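Long-range contact in nonstructural protein 2 (PDB 2GU0), which probably binds single-stranded RNA, hydrolyses nucleoside and RNA 5'-triphosphates and unwinds RNA helices as a homooctamer, supporting viroplasm formation and viral genome replication and packaging: residues Y20-C32 and D70-L82. Sequence-based numbering, arbitrary orientation.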
loop_
_atom_site.group_PDB
_atom_site.type_symbol
_atom_site.label_atom_id
_atom_site.label_comp_id
_atom_site.label_asym_id
_atom_site.label_seq_id
_atom_site.Cartn_x
_atom_site.Cartn_y
_atom_site.Cartn_z
ATOM N N TYR A 20 11.822 15.624 35.093
ATOM C CA TYR A 20 11.364 15.920 33.741
ATOM C C TYR A 20 12.054 15.065 32.679
ATOM O O TYR A 20 13.222 14.693 32.818
ATOM C CB TYR A 20 11.594 17.390 33.404
ATOM C CG TYR A 20 10.989 18.337 34.403
ATOM C CD1 TYR A 20 11.715 18.760 35.518
ATOM C CD2 TYR A 20 9.675 18.781 34.261
ATOM C CE1 TYR A 20 11.144 19.603 36.469
ATOM C CE2 TYR A 20 9.095 19.620 35.207
ATOM C CZ TYR A 20 9.833 20.026 36.309
ATOM O OH TYR A 20 9.258 20.837 37.258
ATOM N N PRO A 21 11.326 14.741 31.603
ATOM C CA PRO A 21 11.808 13.937 30.475
ATOM C C PRO A 21 12.822 14.733 29.662
ATOM O O PRO A 21 12.723 15.952 29.575
ATOM C CB PRO A 21 10.539 13.699 29.657
ATOM C CG PRO A 21 9.449 13.815 30.629
ATOM C CD PRO A 21 9.875 14.965 31.487
ATOM N N ILE A 22 13.796 14.060 29.073
ATOM C CA ILE A 22 14.769 14.746 28.224
ATOM C C ILE A 22 14.467 14.310 26.784
ATOM O O ILE A 22 14.348 13.117 26.512
ATOM C CB ILE A 22 16.208 14.361 28.589
ATOM C CG1 ILE A 22 16.593 15.001 29.914
ATOM C CG2 ILE A 22 17.154 14.841 27.527
ATOM C CD1 ILE A 22 18.012 14.697 30.346
ATOM N N ASN A 23 14.331 15.255 25.860
ATOM C CA ASN A 23 14.011 14.870 24.493
ATOM C C ASN A 23 15.212 14.796 23.561
ATOM O O ASN A 23 16.289 15.325 23.873
ATOM C CB ASN A 23 12.921 15.781 23.911
ATOM C CG ASN A 23 13.404 17.176 23.633
ATOM O OD1 ASN A 23 14.188 17.399 22.714
ATOM N ND2 ASN A 23 12.937 18.134 24.424
ATOM N N LYS A 24 15.013 14.130 22.419
ATOM C CA LYS A 24 16.074 13.936 21.443
ATOM C C LYS A 24 16.616 15.208 20.838
ATOM O O LYS A 24 17.799 15.287 20.526
ATOM C CB LYS A 24 15.617 13.000 20.330
ATOM C CG LYS A 24 14.581 13.580 19.401
ATOM C CD LYS A 24 14.116 12.540 18.397
ATOM C CE LYS A 24 12.869 13.029 17.661
ATOM N NZ LYS A 24 12.283 11.986 16.774
ATOM N N LYS A 25 15.775 16.213 20.646
ATOM C CA LYS A 25 16.299 17.450 20.083
ATOM C C LYS A 25 17.237 18.061 21.110
ATOM O O LYS A 25 18.328 18.512 20.770
ATOM C CB LYS A 25 15.169 18.419 19.733
ATOM C CG LYS A 25 14.186 17.834 18.747
ATOM C CD LYS A 25 14.866 17.391 17.461
ATOM C CE LYS A 25 14.925 18.518 16.472
ATOM N NZ LYS A 25 13.533 18.961 16.143
ATOM N N ALA A 26 16.818 18.064 22.371
ATOM C CA ALA A 26 17.663 18.605 23.414
ATOM C C ALA A 26 19.029 17.939 23.254
ATOM O O ALA A 26 20.028 18.604 22.992
ATOM C CB ALA A 26 17.079 18.297 24.757
ATOM N N VAL A 27 19.056 16.616 23.379
ATOM C CA VAL A 27 20.291 15.855 23.234
ATOM C C VAL A 27 21.054 16.230 21.965
ATOM O O VAL A 27 22.244 16.487 22.012
ATOM C CB VAL A 27 19.999 14.339 23.219
ATOM C CG1 VAL A 27 21.288 13.546 23.016
ATOM C CG2 VAL A 27 19.338 13.939 24.520
ATOM N N GLN A 28 20.376 16.263 20.829
ATOM C CA GLN A 28 21.030 16.609 19.570
ATOM C C GLN A 28 21.730 17.957 19.675
ATOM O O GLN A 28 22.853 18.129 19.194
ATOM C CB GLN A 28 19.997 16.626 18.435
ATOM C CG GLN A 28 20.378 17.443 17.217
ATOM C CD GLN A 28 19.394 17.257 16.069
ATOM O OE1 GLN A 28 18.197 17.060 16.293
ATOM N NE2 GLN A 28 19.891 17.334 14.836
ATOM N N THR A 29 21.057 18.901 20.321
ATOM C CA THR A 29 21.572 20.247 20.517
ATOM C C THR A 29 22.802 20.328 21.432
ATOM O O THR A 29 23.786 20.985 21.102
ATOM C CB THR A 29 20.469 21.142 21.085
ATOM O OG1 THR A 29 19.397 21.197 20.148
ATOM C CG2 THR A 29 20.976 22.542 21.334
ATOM N N MET A 30 22.766 19.661 22.576
ATOM C CA MET A 30 23.910 19.754 23.454
ATOM C C MET A 30 25.086 18.985 22.903
ATOM O O MET A 30 26.219 19.217 23.316
ATOM C CB MET A 30 23.574 19.269 24.864
ATOM C CG MET A 30 23.811 17.821 25.104
ATOM S SD MET A 30 25.519 17.412 25.473
ATOM C CE MET A 30 25.261 15.774 26.118
ATOM N N LEU A 31 24.845 18.067 21.975
ATOM C CA LEU A 31 25.971 17.328 21.424
ATOM C C LEU A 31 26.732 18.212 20.447
ATOM O O LEU A 31 27.934 18.014 20.232
ATOM C CB LEU A 31 25.525 16.040 20.721
ATOM C CG LEU A 31 25.221 14.807 21.587
ATOM C CD1 LEU A 31 24.878 13.624 20.694
ATOM C CD2 LEU A 31 26.410 14.487 22.463
ATOM N N CYS A 32 26.050 19.201 19.874
ATOM C CA CYS A 32 26.714 20.083 18.929
ATOM C C CYS A 32 27.137 21.410 19.566
ATOM O O CYS A 32 27.994 22.115 19.035
ATOM C CB CYS A 32 25.815 20.342 17.703
ATOM S SG CYS A 32 24.704 21.816 17.750
ATOM N N ASP A 70 20.379 4.890 21.354
ATOM C CA ASP A 70 19.821 5.427 20.130
ATOM C C ASP A 70 18.673 6.338 20.573
ATOM O O ASP A 70 17.493 6.009 20.454
ATOM C CB ASP A 70 19.353 4.283 19.221
ATOM C CG ASP A 70 18.773 4.777 17.920
ATOM O OD1 ASP A 70 19.182 5.878 17.477
ATOM O OD2 ASP A 70 17.915 4.065 17.348
ATOM N N TYR A 71 19.054 7.490 21.108
ATOM C CA TYR A 71 18.117 8.468 21.632
ATOM C C TYR A 71 17.190 9.038 20.573
ATOM O O TYR A 71 16.211 9.721 20.901
ATOM C CB TYR A 71 18.901 9.586 22.312
ATOM C CG TYR A 71 19.747 10.404 21.362
ATOM C CD1 TYR A 71 19.201 11.483 20.680
ATOM C CD2 TYR A 71 21.070 10.068 21.108
ATOM C CE1 TYR A 71 19.942 12.200 19.769
ATOM C CE2 TYR A 71 21.821 10.777 20.194
ATOM C CZ TYR A 71 21.246 11.843 19.524
ATOM O OH TYR A 71 21.953 12.539 18.573
ATOM N N GLU A 72 17.496 8.754 19.308
ATOM C CA GLU A 72 16.671 9.232 18.200
ATOM C C GLU A 72 15.467 8.318 18.094
ATOM O O GLU A 72 14.479 8.633 17.427
ATOM C CB GLU A 72 17.457 9.202 16.892
ATOM C CG GLU A 72 18.690 10.079 16.890
ATOM C CD GLU A 72 18.656 11.134 15.794
ATOM O OE1 GLU A 72 17.539 11.508 15.364
ATOM O OE2 GLU A 72 19.748 11.597 15.378
ATOM N N SER A 73 15.565 7.183 18.781
ATOM C CA SER A 73 14.514 6.171 18.812
ATOM C C SER A 73 13.229 6.560 19.556
ATOM O O SER A 73 13.249 7.323 20.518
ATOM C CB SER A 73 15.066 4.890 19.423
ATOM O OG SER A 73 14.032 3.939 19.555
ATOM N N ASP A 74 12.107 6.017 19.093
ATOM C CA ASP A 74 10.809 6.273 19.710
ATOM C C ASP A 74 10.807 5.578 21.055
ATOM O O ASP A 74 9.925 5.792 21.878
ATOM C CB ASP A 74 9.683 5.665 18.874
ATOM C CG ASP A 74 8.912 6.695 18.095
ATOM O OD1 ASP A 74 8.597 7.758 18.673
ATOM O OD2 ASP A 74 8.605 6.435 16.909
ATOM N N GLN A 75 11.798 4.719 21.257
ATOM C CA GLN A 75 11.904 3.949 22.477
ATOM C C GLN A 75 12.565 4.778 23.582
ATOM O O GLN A 75 12.369 4.510 24.767
ATOM C CB GLN A 75 12.696 2.674 22.191
ATOM C CG GLN A 75 12.415 1.558 23.146
ATOM C CD GLN A 75 11.065 0.934 22.924
ATOM O OE1 GLN A 75 10.044 1.621 22.898
ATOM N NE2 GLN A 75 11.045 -0.381 22.773
ATOM N N TYR A 76 13.344 5.782 23.174
ATOM C CA TYR A 76 14.024 6.691 24.099
ATOM C C TYR A 76 12.965 7.583 24.774
ATOM O O TYR A 76 13.022 7.832 25.984
ATOM C CB TYR A 76 15.036 7.559 23.333
ATOM C CG TYR A 76 15.726 8.611 24.178
ATOM C CD1 TYR A 76 16.770 8.278 25.056
ATOM C CD2 TYR A 76 15.309 9.938 24.125
ATOM C CE1 TYR A 76 17.376 9.252 25.860
ATOM C CE2 TYR A 76 15.901 10.916 24.918
ATOM C CZ TYR A 76 16.929 10.572 25.781
ATOM O OH TYR A 76 17.485 11.563 26.544
ATOM N N THR A 77 12.002 8.047 23.982
ATOM C CA THR A 77 10.921 8.885 24.476
ATOM C C THR A 77 10.176 8.098 25.541
ATOM O O THR A 77 9.863 8.606 26.616
ATOM C CB THR A 77 9.916 9.209 23.367
ATOM O OG1 THR A 77 10.611 9.643 22.199
ATOM C CG2 THR A 77 8.978 10.293 23.808
ATOM N N GLU A 78 9.891 6.846 25.212
ATOM C CA GLU A 78 9.179 5.941 26.103
ATOM C C GLU A 78 9.880 5.817 27.448
ATOM O O GLU A 78 9.302 6.111 28.485
ATOM C CB GLU A 78 9.081 4.563 25.458
ATOM C CG GLU A 78 8.276 4.547 24.188
ATOM C CD GLU A 78 6.805 4.599 24.473
ATOM O OE1 GLU A 78 6.284 3.586 24.998
ATOM O OE2 GLU A 78 6.182 5.646 24.189
ATOM N N LEU A 79 11.128 5.370 27.414
ATOM C CA LEU A 79 11.913 5.189 28.621
ATOM C C LEU A 79 12.016 6.506 29.388
ATOM O O LEU A 79 11.853 6.552 30.615
ATOM C CB LEU A 79 13.314 4.683 28.266
ATOM C CG LEU A 79 14.275 4.507 29.441
ATOM C CD1 LEU A 79 13.724 3.446 30.375
ATOM C CD2 LEU A 79 15.652 4.129 28.945
ATOM N N VAL A 80 12.286 7.575 28.655
ATOM C CA VAL A 80 12.429 8.876 29.261
ATOM C C VAL A 80 11.183 9.242 30.077
ATOM O O VAL A 80 11.284 9.761 31.201
ATOM C CB VAL A 80 12.753 9.917 28.151
ATOM C CG1 VAL A 80 12.069 11.229 28.403
ATOM C CG2 VAL A 80 14.255 10.126 28.084
ATOM N N ASN A 81 10.005 8.953 29.533
ATOM C CA ASN A 81 8.780 9.277 30.249
ATOM C C ASN A 81 8.472 8.309 31.378
ATOM O O ASN A 81 7.898 8.685 32.389
ATOM C CB ASN A 81 7.617 9.363 29.279
ATOM C CG ASN A 81 7.573 10.691 28.570
ATOM O OD1 ASN A 81 7.988 10.812 27.423
ATOM N ND2 ASN A 81 7.092 11.712 29.264
ATOM N N LEU A 82 8.859 7.056 31.205
ATOM C CA LEU A 82 8.646 6.051 32.227
ATOM C C LEU A 82 9.470 6.458 33.453
ATOM O O LEU A 82 8.990 6.439 34.583
ATOM C CB LEU A 82 9.104 4.691 31.710
ATOM C CG LEU A 82 9.018 3.557 32.723
ATOM C CD1 LEU A 82 7.564 3.250 33.019
ATOM C CD2 LEU A 82 9.725 2.338 32.168
#
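Val-27 sets its CG1 methyl squarely over the middle of the Tyr-71 ring, a CH-pi contact in which CG1 lies 3.6 Å from the ring centroid and 6° off the normal. The other methyl, CG2, turns to Tyr-76 and meets its OH at 3.6 Å, so one valine bridges two tyrosines. Lys-24 brings CB to the edge of the Tyr-71 ring, in its plane, while the face away from Val-27 takes Glu-72 CG, offset toward the rim. Leu-31 and Tyr-71 come from opposite directions, CD1 of the leucine lying 3.8 Å from the tyrosine OH; Phe-61 also meets this ring, nearly perpendicular to it. All this lies in the N-terminal domain, where helix 24-32, its N-terminus capped by Asn-23 OD1 accepting from Ala-26 N (2.7 Å), packs one side, from Lys-24 to Leu-31, against the type I turn Asp-70 to Ser-73 that leads into helix 74-90. With CG anti to its backbone N (chi1 176°), Tyr-76 carries its ring across to the Ile-22/Asn-23 link between strand 18-21 and helix 24-32. Its ring lies between Tyr-71 CB, over the centre of one face, and Val-80 CG2 on the other, and its OH is hydrogen-bonded to Cys-6 O while Ile-22 CG2 lies 3.4 Å from Tyr-76 OH. Farther along helix 74-90, Val-80 CG2 also touches Ile-22 O (3.4 Å), and Pro-21 packs beside Asn-81.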